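Long-range contacts in penicillin-binding protein PbpB (Mycobacterium tuberculosis, PDB 6KGV), which synthesises cross-linked peptidoglycan from lipid intermediates during cell wall biogenesis and binds penicillins at its transpeptidase domain: residues P264-S269 against I382-S387; V405-R410 against P428-V433; I280-S285 against Q334-E339; Q471-T476 against A502-P507. All coordinates share one frame; numbering follows the deposited sequence.

All four contacts lie within the transpeptidase domain. From the N terminus, contact 1 opens at residues 264-269, just before the helix that follows the active-site serine. Contact 3 is nested inside its loop: residues 280-285, at the end of helix 272-281, return to 334-339 in helix 326-347, and only then does 382-387 close contact 1. The rest follow in series, and none cross. Contact 2 joins 405-410 to 428-433 as a small two-stranded sheet. Contact 4 joins 471-476 to 502-507 at one end of neighbouring strands of the antiparallel sheet. Contacts 1 and 4 touch through Ser269 with Lys475 and Thr476, and both meet the bound penicillin product AXL.

Contact 1. Residues P264-S269 against I382-S387; sequences PFEPGS and IGQGLS. With AXL (2-{1-[2-amino-2-(4-hydroxy-phenyl)-acetylamino]-2-oxo-ethyl}-5,5-dimethyl-thiazolidine-4-carboxylic acid), chain F.
Glu266 reaches across to residues 384 and 385, where its OE1 accepts two hydrogen bonds, from Gln384 NE2 at 2.7 Å and from Gly385 N at 3.0 Å. The donors approach from opposite faces of the carboxylate, and the Gln384 amide stands nearly perpendicular to it (82°); this bond belongs to one of two glutamine conformers. The chain is extended beyond CG, and a carboxylate suits the place because one oxygen takes both N-H groups; Tyr489 OH is a further partner. Between backbones, Gly268 N donates to Gly383 O over 2.7 Å.

The first loop brings the active-site serine of a penicillin-binding transpeptidase to the start of helix 272-281. Ser269, the acyl-ester nucleophile by similarity, is bonded covalently through OG to AXL C1, and Lys272 follows one turn on, consistent with the family's SxxK motif. Ser269 N donates to AXL O1 at 2.7 Å, as an oxyanion-hole amide would.

Weaker CA-H...O contacts follow. Gly383 CA sits 3.1 Å from Gly268 O, an approach open to a residue without a side chain, and Ser387 CA lies equally close to Phe265 O. Apolar packing is slight: the rigid ring of Pro267 sets its CD 3.9 Å from Leu386 CD2.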
# COMPACT_ATOMS: atom_id res chain seq x y z
N PRO A 264 -0.72 11.33 -0.98
CA PRO A 264 -1.35 10.84 0.24
C PRO A 264 -2.85 11.09 0.23
O PRO A 264 -3.37 11.96 -0.47
CB PRO A 264 -0.65 11.64 1.35
CG PRO A 264 -0.30 12.94 0.67
CD PRO A 264 0.03 12.57 -0.76
N PHE A 265 -3.55 10.28 1.01
CA PHE A 265 -5.00 10.37 1.14
C PHE A 265 -5.35 10.07 2.59
O PHE A 265 -4.53 9.54 3.34
CB PHE A 265 -5.71 9.38 0.20
CG PHE A 265 -5.18 7.98 0.29
CD1 PHE A 265 -5.70 7.09 1.21
CD2 PHE A 265 -4.10 7.57 -0.49
CE1 PHE A 265 -5.19 5.80 1.33
CE2 PHE A 265 -3.59 6.27 -0.39
CZ PHE A 265 -4.14 5.39 0.52
N GLU A 266 -6.57 10.40 2.97
CA GLU A 266 -7.00 10.01 4.31
C GLU A 266 -7.40 8.54 4.27
O GLU A 266 -8.13 8.13 3.36
CB GLU A 266 -8.16 10.88 4.81
CG GLU A 266 -7.80 12.37 4.85
CD GLU A 266 -8.64 13.18 5.81
OE1 GLU A 266 -9.36 12.60 6.64
OE2 GLU A 266 -8.57 14.42 5.76
N PRO A 267 -6.92 7.72 5.20
CA PRO A 267 -7.14 6.27 5.07
C PRO A 267 -8.56 5.86 5.41
O PRO A 267 -9.06 4.87 4.86
CB PRO A 267 -6.13 5.68 6.05
CG PRO A 267 -6.03 6.75 7.14
CD PRO A 267 -6.16 8.07 6.42
N GLY A 268 -9.23 6.59 6.28
CA GLY A 268 -10.48 6.05 6.74
C GLY A 268 -10.23 4.80 7.58
O GLY A 268 -9.18 4.64 8.21
N SER A 269 -11.19 3.89 7.54
CA SER A 269 -11.24 2.77 8.46
C SER A 269 -10.09 1.79 8.33
O SER A 269 -9.91 0.97 9.23
CB SER A 269 -12.56 2.03 8.27
OG SER A 269 -13.59 2.83 8.77
N ILE A 382 -10.38 6.47 13.59
CA ILE A 382 -11.18 5.97 12.48
C ILE A 382 -10.63 6.41 11.12
O ILE A 382 -11.24 6.15 10.09
CB ILE A 382 -12.66 6.35 12.60
CG1 ILE A 382 -12.84 7.87 12.46
CG2 ILE A 382 -13.27 5.75 13.89
CD1 ILE A 382 -14.27 8.33 12.70
N GLY A 383 -9.46 7.04 11.10
CA GLY A 383 -8.77 7.29 9.86
C GLY A 383 -9.06 8.59 9.17
O GLY A 383 -8.84 8.69 7.96
N GLN A 384 -9.59 9.60 9.87
CA GLN A 384 -9.78 10.92 9.29
C GLN A 384 -9.00 11.93 10.13
O GLN A 384 -8.81 11.74 11.34
CB GLN A 384 -11.29 11.30 9.19
CG GLN A 384 -12.19 10.25 8.48
CD GLN A 384 -12.56 10.58 7.00
OE1 GLN A 384 -13.63 10.18 6.52
NE2 GLN A 384 -11.67 11.27 6.27
N GLY A 385 -8.50 12.99 9.49
CA GLY A 385 -7.63 13.95 10.14
C GLY A 385 -6.15 13.68 9.95
O GLY A 385 -5.32 14.32 10.62
N LEU A 386 -5.80 12.73 9.10
CA LEU A 386 -4.42 12.40 8.81
C LEU A 386 -4.42 11.82 7.41
O LEU A 386 -5.47 11.45 6.87
CB LEU A 386 -3.81 11.40 9.80
CG LEU A 386 -4.18 9.90 9.73
CD1 LEU A 386 -3.40 9.08 10.76
CD2 LEU A 386 -5.68 9.67 9.94
N SER A 387 -3.24 11.75 6.83
CA SER A 387 -3.14 11.24 5.48
C SER A 387 -1.89 10.39 5.40
O SER A 387 -0.94 10.57 6.16
CB SER A 387 -3.10 12.38 4.46
OG SER A 387 -1.93 13.16 4.63
C1 AXL F . -14.24 3.72 8.00
O1 AXL F . -13.82 3.86 6.85
C2 AXL F . -15.67 4.06 8.39
C3 AXL F . -16.39 2.73 8.43
S4 AXL F . -18.08 2.81 7.91
C5 AXL F . -17.93 1.71 6.53
C51 AXL F . -18.45 0.32 6.92
C52 AXL F . -18.72 2.23 5.31
C6 AXL F . -16.44 1.70 6.21
C61 AXL F . -15.98 0.46 5.51
O62 AXL F . -16.22 0.34 4.29
O63 AXL F . -15.36 -0.40 6.17
N7 AXL F . -15.75 1.88 7.46
N8 AXL F . -16.31 4.99 7.46
C9 AXL F . -16.85 6.16 7.84
O91 AXL F . -17.01 6.49 9.00
C10 AXL F . -17.27 7.12 6.74
N11 AXL F . -17.55 8.44 7.27
C12 AXL F . -18.47 6.64 6.02
C13 AXL F . -18.35 6.31 4.68
C14 AXL F . -19.45 5.85 3.96
C15 AXL F . -20.68 5.74 4.59
C16 AXL F . -20.81 6.07 5.93
C17 AXL F . -19.70 6.53 6.65
O18 AXL F . -21.75 5.29 3.87

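Contact 2. Residues V405-R410 against P428-V433; sequences VRVPPR and PDDIRV
Arg406 and Ile431 form the hydrogen-bonded pair of a small two-stranded antiparallel sheet, Arg406 N giving to Ile431 O at 2.8 Å and Ile431 N to Arg406 O at 3.0 Å. Val405 and Arg432 make the adjoining non-hydrogen-bonded pair. The chain between the strands contributes residues 412-416 and 422-424 to the edge of the six-stranded mixed sheet, so this pairing closes the base of that excursion.

The Arg406 side chain runs beside that of Ile431, pointing the same way. Arg406 CB starts 3.7 Å from Val433 CG2. CG stands anti to the backbone N (chi1 -178°), and the chain stays extended until it bends at chi3, 70°. NE then donates outside the pair, to Lys347 O at the end of helix 326-347, while the flat guanidinium turns one face to Ile431 CD1, which lies 3.2 Å from Arg406 NH2. Arginine suits a place where the chain's base meets a valine, the flat guanidinium faces an isoleucine methyl and NE serves a helix terminus.

On the other face of the sheet, Val405 spreads its two methyls: CG1 packs against the carboxylate of Asp430, and CG2 sits over one face of the Arg432 guanidinium, 3.3 Å from Arg432 NH2. Arg432 NH1 is held by Val434 O and Asp403 O.

The ring of Pro428 covers one face of the Arg410 guanidinium, Pro428 CB being 3.5 Å from Arg410 NH2, while Arg410 NH1 donates in the guanidinium plane to Pro409 O, 2.8 Å away, coming from above that carbonyl's plane.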
# COMPACT_ATOMS: atom_id res chain seq x y z
N VAL A 405 6.95 -6.86 13.65
CA VAL A 405 8.17 -6.14 13.32
C VAL A 405 7.99 -5.50 11.96
O VAL A 405 7.89 -6.19 10.94
CB VAL A 405 9.40 -7.07 13.36
CG1 VAL A 405 10.63 -6.36 12.84
CG2 VAL A 405 9.64 -7.54 14.80
N ARG A 406 7.93 -4.18 11.95
CA ARG A 406 7.79 -3.43 10.71
C ARG A 406 9.15 -3.28 10.04
O ARG A 406 10.11 -2.83 10.67
CB ARG A 406 7.19 -2.06 10.98
CG ARG A 406 6.94 -1.22 9.74
CD ARG A 406 6.10 -0.03 10.08
NE ARG A 406 6.78 0.98 10.90
CZ ARG A 406 7.65 1.86 10.42
NH1 ARG A 406 7.99 1.84 9.13
NH2 ARG A 406 8.20 2.76 11.22
N VAL A 407 9.22 -3.65 8.76
CA VAL A 407 10.44 -3.51 7.99
C VAL A 407 10.15 -2.49 6.88
O VAL A 407 9.32 -2.75 6.00
CB VAL A 407 10.92 -4.85 7.42
CG1 VAL A 407 12.21 -4.66 6.66
CG2 VAL A 407 11.10 -5.89 8.54
N PRO A 408 10.80 -1.33 6.90
CA PRO A 408 10.51 -0.31 5.90
C PRO A 408 10.68 -0.86 4.49
O PRO A 408 11.68 -1.53 4.18
CB PRO A 408 11.53 0.79 6.21
CG PRO A 408 11.72 0.69 7.70
CD PRO A 408 11.70 -0.82 7.95
N PRO A 409 9.70 -0.62 3.63
CA PRO A 409 9.74 -1.21 2.29
C PRO A 409 10.90 -0.68 1.47
O PRO A 409 11.40 0.42 1.69
CB PRO A 409 8.38 -0.82 1.68
CG PRO A 409 7.82 0.24 2.58
CD PRO A 409 8.39 -0.01 3.93
N ARG A 410 11.33 -1.49 0.51
CA ARG A 410 12.45 -1.13 -0.35
C ARG A 410 12.19 -1.68 -1.74
O ARG A 410 11.63 -2.78 -1.88
CB ARG A 410 13.78 -1.71 0.20
CG ARG A 410 14.28 -1.07 1.48
CD ARG A 410 14.65 0.36 1.22
NE ARG A 410 15.27 0.98 2.38
CZ ARG A 410 14.61 1.61 3.35
NH1 ARG A 410 13.28 1.70 3.31
NH2 ARG A 410 15.28 2.14 4.36
N PRO A 428 17.06 -2.39 5.84
CA PRO A 428 16.76 -1.39 6.86
C PRO A 428 16.53 -2.05 8.21
O PRO A 428 16.16 -3.22 8.32
CB PRO A 428 15.49 -0.72 6.34
CG PRO A 428 14.82 -1.81 5.55
CD PRO A 428 15.94 -2.57 4.90
N ASP A 429 16.73 -1.25 9.25
CA ASP A 429 16.60 -1.75 10.61
C ASP A 429 15.14 -2.08 10.94
O ASP A 429 14.23 -1.31 10.64
CB ASP A 429 17.15 -0.74 11.60
CG ASP A 429 18.67 -0.85 11.77
OD1 ASP A 429 19.20 -1.98 11.66
OD2 ASP A 429 19.31 0.18 12.02
N ASP A 430 14.95 -3.24 11.57
CA ASP A 430 13.69 -3.65 12.16
C ASP A 430 13.14 -2.59 13.11
O ASP A 430 13.89 -1.88 13.78
CB ASP A 430 13.89 -4.96 12.93
CG ASP A 430 13.97 -6.18 12.02
OD1 ASP A 430 13.97 -6.01 10.77
OD2 ASP A 430 14.06 -7.31 12.54
N ILE A 431 11.81 -2.51 13.18
CA ILE A 431 11.10 -1.66 14.13
C ILE A 431 9.99 -2.49 14.77
O ILE A 431 9.01 -2.84 14.10
CB ILE A 431 10.50 -0.41 13.47
CG1 ILE A 431 11.60 0.39 12.79
CG2 ILE A 431 9.74 0.42 14.48
CD1 ILE A 431 11.07 1.48 11.97
N ARG A 432 10.12 -2.78 16.06
CA ARG A 432 9.07 -3.55 16.71
C ARG A 432 7.91 -2.62 17.07
O ARG A 432 8.09 -1.63 17.79
CB ARG A 432 9.55 -4.28 17.95
CG ARG A 432 8.33 -5.01 18.53
CD ARG A 432 8.66 -6.11 19.41
NE ARG A 432 9.36 -7.22 18.77
CZ ARG A 432 8.77 -8.21 18.11
NH1 ARG A 432 7.45 -8.22 17.94
NH2 ARG A 432 9.51 -9.20 17.62
N VAL A 433 6.73 -2.95 16.55
CA VAL A 433 5.52 -2.17 16.77
C VAL A 433 4.70 -2.76 17.90
O VAL A 433 4.24 -2.04 18.79
CB VAL A 433 4.72 -2.10 15.45
CG1 VAL A 433 3.47 -1.25 15.62
CG2 VAL A 433 5.61 -1.54 14.34

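Contact 3. Residues I280-S285 against Q334-E339; sequences IEHGLS and QRVGPE
Leu284 meets the helix of Arg335 and Val336 in two ways, by its carbonyl and by its side chain. Arg335 NH1 donates to Leu284 O over 2.8 Å; the acceptor lies at the guanidinium edge, and the donor lies in the carbonyl plane. Next to this bond, Leu284 CD1 presses on the helix surface, 3.5 Å from Arg335 O and 3.9 Å from Val336 CG2. Leucine suits the spot because one methyl, CD1, can reach the helix backbone and the valine methyl alike. His282 adds a loose contact, its CD2 4.3 Å from Val336 CG1.

Outside this first shell, Arg335 runs extended from CG to NE, which carries its tip to the carbonyl, and its NH2 forms a salt bridge with Glu289. The same carboxylate takes in Ser285 OG through its other oxygen, so one glutamate steadies residues on both sides.

The turn that presents this carbonyl follows a Schellman motif ending helix 272-281: Leu284 N bonds to Val279 O and Gly283 N to Ile280 O, with Gly283 at positive phi, a conformation glycine adopts readily.

The contact thus joins the C-terminal end of helix 272-281 to helix 326-347 just before its kink at Gly337-Pro338, where the proline lacks an N-H. Val336 also rests on Ala278 and Val279, and Ile280 packs against helix 436-446.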
# COMPACT_ATOMS: atom_id res chain seq x y z
N ILE A 280 -5.02 -4.39 21.90
CA ILE A 280 -4.56 -5.73 22.25
C ILE A 280 -3.17 -5.68 22.87
O ILE A 280 -2.91 -6.36 23.87
CB ILE A 280 -4.58 -6.65 21.00
CG1 ILE A 280 -6.00 -6.81 20.44
CG2 ILE A 280 -3.89 -8.00 21.32
CD1 ILE A 280 -6.97 -7.55 21.38
N GLU A 281 -2.26 -4.89 22.30
CA GLU A 281 -0.89 -4.85 22.82
C GLU A 281 -0.84 -4.36 24.26
O GLU A 281 -0.04 -4.84 25.06
CB GLU A 281 -0.00 -3.97 21.93
CG GLU A 281 1.39 -3.70 22.49
CD GLU A 281 2.37 -4.85 22.30
OE1 GLU A 281 2.04 -5.86 21.63
OE2 GLU A 281 3.48 -4.74 22.83
N HIS A 282 -1.68 -3.39 24.63
CA HIS A 282 -1.62 -2.93 26.01
C HIS A 282 -2.55 -3.72 26.94
O HIS A 282 -2.77 -3.29 28.08
CB HIS A 282 -1.92 -1.44 26.07
CG HIS A 282 -0.91 -0.61 25.35
ND1 HIS A 282 0.44 -0.68 25.63
CD2 HIS A 282 -1.03 0.26 24.31
CE1 HIS A 282 1.10 0.14 24.82
NE2 HIS A 282 0.23 0.71 24.01
N GLY A 283 -3.07 -4.86 26.50
CA GLY A 283 -3.87 -5.70 27.37
C GLY A 283 -5.21 -5.09 27.75
O GLY A 283 -5.74 -5.42 28.81
N LEU A 284 -5.76 -4.23 26.90
CA LEU A 284 -6.96 -3.44 27.19
C LEU A 284 -8.24 -4.09 26.70
O LEU A 284 -9.32 -3.61 27.03
CB LEU A 284 -6.84 -2.06 26.54
CG LEU A 284 -5.63 -1.29 27.06
CD1 LEU A 284 -5.44 0.00 26.28
CD2 LEU A 284 -5.81 -1.02 28.57
N SER A 285 -8.14 -5.14 25.89
CA SER A 285 -9.30 -5.85 25.39
C SER A 285 -8.77 -7.14 24.79
O SER A 285 -7.56 -7.35 24.72
CB SER A 285 -10.07 -5.01 24.36
OG SER A 285 -11.27 -5.65 23.95
N GLN A 334 -10.59 5.09 23.61
CA GLN A 334 -10.59 5.76 24.91
C GLN A 334 -9.80 4.97 25.94
O GLN A 334 -9.18 5.56 26.83
CB GLN A 334 -12.02 5.99 25.41
CG GLN A 334 -12.82 7.02 24.61
CD GLN A 334 -14.28 7.13 25.08
OE1 GLN A 334 -14.66 6.58 26.12
NE2 GLN A 334 -15.10 7.82 24.31
N ARG A 335 -9.78 3.64 25.82
CA ARG A 335 -8.98 2.83 26.74
C ARG A 335 -7.49 3.03 26.49
O ARG A 335 -6.69 3.03 27.44
CB ARG A 335 -9.35 1.35 26.60
CG ARG A 335 -10.85 1.05 26.62
CD ARG A 335 -11.09 -0.46 26.72
NE ARG A 335 -12.50 -0.80 26.85
CZ ARG A 335 -12.95 -2.04 26.90
NH1 ARG A 335 -12.10 -3.05 26.80
NH2 ARG A 335 -14.25 -2.28 27.04
N VAL A 336 -7.09 3.20 25.23
CA VAL A 336 -5.68 3.39 24.91
C VAL A 336 -5.20 4.77 25.37
O VAL A 336 -4.07 4.92 25.84
CB VAL A 336 -5.44 3.18 23.40
CG1 VAL A 336 -3.96 3.21 23.06
CG2 VAL A 336 -6.09 1.88 22.90
N GLY A 337 -6.03 5.79 25.23
CA GLY A 337 -5.61 7.14 25.51
C GLY A 337 -4.79 7.73 24.36
O GLY A 337 -4.17 7.02 23.57
N PRO A 338 -4.80 9.07 24.25
CA PRO A 338 -4.07 9.72 23.14
C PRO A 338 -2.59 9.39 23.06
O PRO A 338 -2.07 9.13 21.97
CB PRO A 338 -4.29 11.21 23.42
CG PRO A 338 -5.60 11.27 24.14
CD PRO A 338 -5.65 10.02 24.99
N GLU A 339 -1.88 9.38 24.19
CA GLU A 339 -0.43 9.28 24.13
C GLU A 339 0.02 7.91 23.64
O GLU A 339 0.86 7.81 22.74
CB GLU A 339 0.17 9.60 25.50
CG GLU A 339 -0.37 10.90 26.04
CD GLU A 339 0.39 11.40 27.24
OE1 GLU A 339 1.23 10.63 27.79
OE2 GLU A 339 0.15 12.58 27.64

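Contact 4. Residues Q471-T476 against A502-P507; sequences QMAGKT and ATADNP. With AXL (2-{1-[2-amino-2-(4-hydroxy-phenyl)-acetylamino]-2-oxo-ethyl}-5,5-dimethyl-thiazolidine-4-carboxylic acid), chain F.
Ala504 N donates to Gln471 O over 2.6 Å at a nearly straight 161°, joining the chain just ahead of strand 473-483 to a loop that begins with a cis peptide between Ala502 and Thr503. Beside this bond, the Gln471 amide stacks on the Asp505 carboxylate, the planes 20° apart, with Gln471 CD 3.6 Å from Asp505 CG; glutamine offers a flat group for this, and its OE1 is taken by Gln444 NE2. Asp505 OD1 accepts from Thr503 OG1 at 2.7 Å and from a water that in turn accepts from Gln471 N. Thr503 OG1 is brought there by lying between its backbone N and carbonyl carbon, chi1 55°.

Small residues keep the chains close: Ala473 CB lies 4.1 Å from Ala504 CB, while the bent Met472 chain brings SD to 3.8 Å from Ala502 CB and packs against helix 531-544.

The same strand carries, farther on, Lys475 and Thr476, consistent with the K(T/S)G-type motif of penicillin-binding transpeptidases: Lys475 NZ bonds to Ser324 OG, and Thr476 OG1 donates to the AXL carboxylate oxygen O63 at 2.7 Å.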
# COMPACT_ATOMS: atom_id res chain seq x y z
N GLN A 471 -6.71 -18.51 4.97
CA GLN A 471 -6.99 -17.59 6.09
C GLN A 471 -6.66 -16.15 5.70
O GLN A 471 -5.73 -15.52 6.22
CB GLN A 471 -6.19 -18.01 7.32
CG GLN A 471 -6.58 -19.35 7.91
CD GLN A 471 -5.94 -19.59 9.27
OE1 GLN A 471 -5.61 -18.65 10.00
NE2 GLN A 471 -5.77 -20.85 9.62
N MET A 472 -7.43 -15.62 4.75
CA MET A 472 -7.29 -14.22 4.37
C MET A 472 -7.73 -13.32 5.53
O MET A 472 -8.66 -13.64 6.28
CB MET A 472 -8.13 -13.91 3.14
CG MET A 472 -7.66 -14.63 1.85
SD MET A 472 -5.89 -14.41 1.53
CE MET A 472 -5.66 -15.47 0.09
N ALA A 473 -7.03 -12.21 5.70
CA ALA A 473 -7.31 -11.23 6.74
C ALA A 473 -7.07 -9.85 6.16
O ALA A 473 -6.09 -9.65 5.43
CB ALA A 473 -6.42 -11.44 7.98
N GLY A 474 -7.94 -8.91 6.48
CA GLY A 474 -7.82 -7.60 5.88
C GLY A 474 -8.74 -6.61 6.56
O GLY A 474 -9.35 -6.91 7.58
N LYS A 475 -8.81 -5.41 5.98
CA LYS A 475 -9.67 -4.36 6.50
C LYS A 475 -10.09 -3.48 5.33
O LYS A 475 -9.25 -3.12 4.50
CB LYS A 475 -8.96 -3.54 7.59
CG LYS A 475 -9.79 -2.41 8.19
CD LYS A 475 -10.92 -2.99 9.09
CE LYS A 475 -11.90 -1.93 9.56
NZ LYS A 475 -12.87 -1.55 8.48
N THR A 476 -11.39 -3.17 5.27
CA THR A 476 -11.97 -2.23 4.32
C THR A 476 -11.80 -0.80 4.82
O THR A 476 -11.64 -0.55 6.02
CB THR A 476 -13.47 -2.53 4.12
OG1 THR A 476 -14.09 -2.69 5.40
CG2 THR A 476 -13.70 -3.80 3.26
N ALA A 502 -2.01 -12.24 2.99
CA ALA A 502 -2.14 -13.63 2.58
C ALA A 502 -0.95 -14.45 3.12
O ALA A 502 0.18 -14.27 2.65
CB ALA A 502 -2.22 -13.73 1.06
N THR A 503 -1.17 -15.33 4.09
CA THR A 503 -2.43 -15.51 4.81
C THR A 503 -2.20 -15.24 6.29
O THR A 503 -1.07 -15.00 6.70
CB THR A 503 -2.94 -16.93 4.69
OG1 THR A 503 -1.90 -17.81 5.13
CG2 THR A 503 -3.33 -17.26 3.24
N ALA A 504 -3.25 -15.32 7.10
CA ALA A 504 -3.10 -15.00 8.52
C ALA A 504 -2.24 -16.03 9.23
O ALA A 504 -1.40 -15.68 10.07
CB ALA A 504 -4.47 -14.87 9.19
N ASP A 505 -2.43 -17.31 8.90
CA ASP A 505 -1.65 -18.37 9.53
C ASP A 505 -0.24 -18.46 8.95
O ASP A 505 0.66 -18.99 9.61
CB ASP A 505 -2.37 -19.71 9.38
CG ASP A 505 -2.63 -20.07 7.93
OD1 ASP A 505 -3.09 -19.21 7.15
OD2 ASP A 505 -2.36 -21.23 7.55
N ASN A 506 -0.02 -17.94 7.75
CA ASN A 506 1.29 -18.00 7.10
C ASN A 506 1.43 -16.79 6.18
O ASN A 506 1.24 -16.88 4.97
CB ASN A 506 1.47 -19.31 6.34
CG ASN A 506 2.83 -19.42 5.68
OD1 ASN A 506 2.98 -20.12 4.68
ND2 ASN A 506 3.82 -18.72 6.22
N PRO A 507 1.78 -15.63 6.74
CA PRO A 507 1.87 -14.40 5.95
C PRO A 507 2.98 -14.45 4.91
O PRO A 507 4.15 -14.64 5.25
CB PRO A 507 2.14 -13.31 7.00
CG PRO A 507 1.72 -13.94 8.31
CD PRO A 507 2.03 -15.39 8.17
C1 AXL F . -14.24 3.72 8.00
O1 AXL F . -13.82 3.86 6.85
C2 AXL F . -15.67 4.06 8.39
C3 AXL F . -16.39 2.73 8.43
S4 AXL F . -18.08 2.81 7.91
C5 AXL F . -17.93 1.71 6.53
C51 AXL F . -18.45 0.32 6.92
C52 AXL F . -18.72 2.23 5.31
C6 AXL F . -16.44 1.70 6.21
C61 AXL F . -15.98 0.46 5.51
O62 AXL F . -16.22 0.34 4.29
O63 AXL F . -15.36 -0.40 6.17
N7 AXL F . -15.75 1.88 7.46
N8 AXL F . -16.31 4.99 7.46
C9 AXL F . -16.85 6.16 7.84
O91 AXL F . -17.01 6.49 9.00
C10 AXL F . -17.27 7.12 6.74
N11 AXL F . -17.55 8.44 7.27
C12 AXL F . -18.47 6.64 6.02
C13 AXL F . -18.35 6.31 4.68
C14 AXL F . -19.45 5.85 3.96
C15 AXL F . -20.68 5.74 4.59
C16 AXL F . -20.81 6.07 5.93
C17 AXL F . -19.70 6.53 6.65
O18 AXL F . -21.75 5.29 3.87
O HOH W 1 -4.16 -20.16 4.89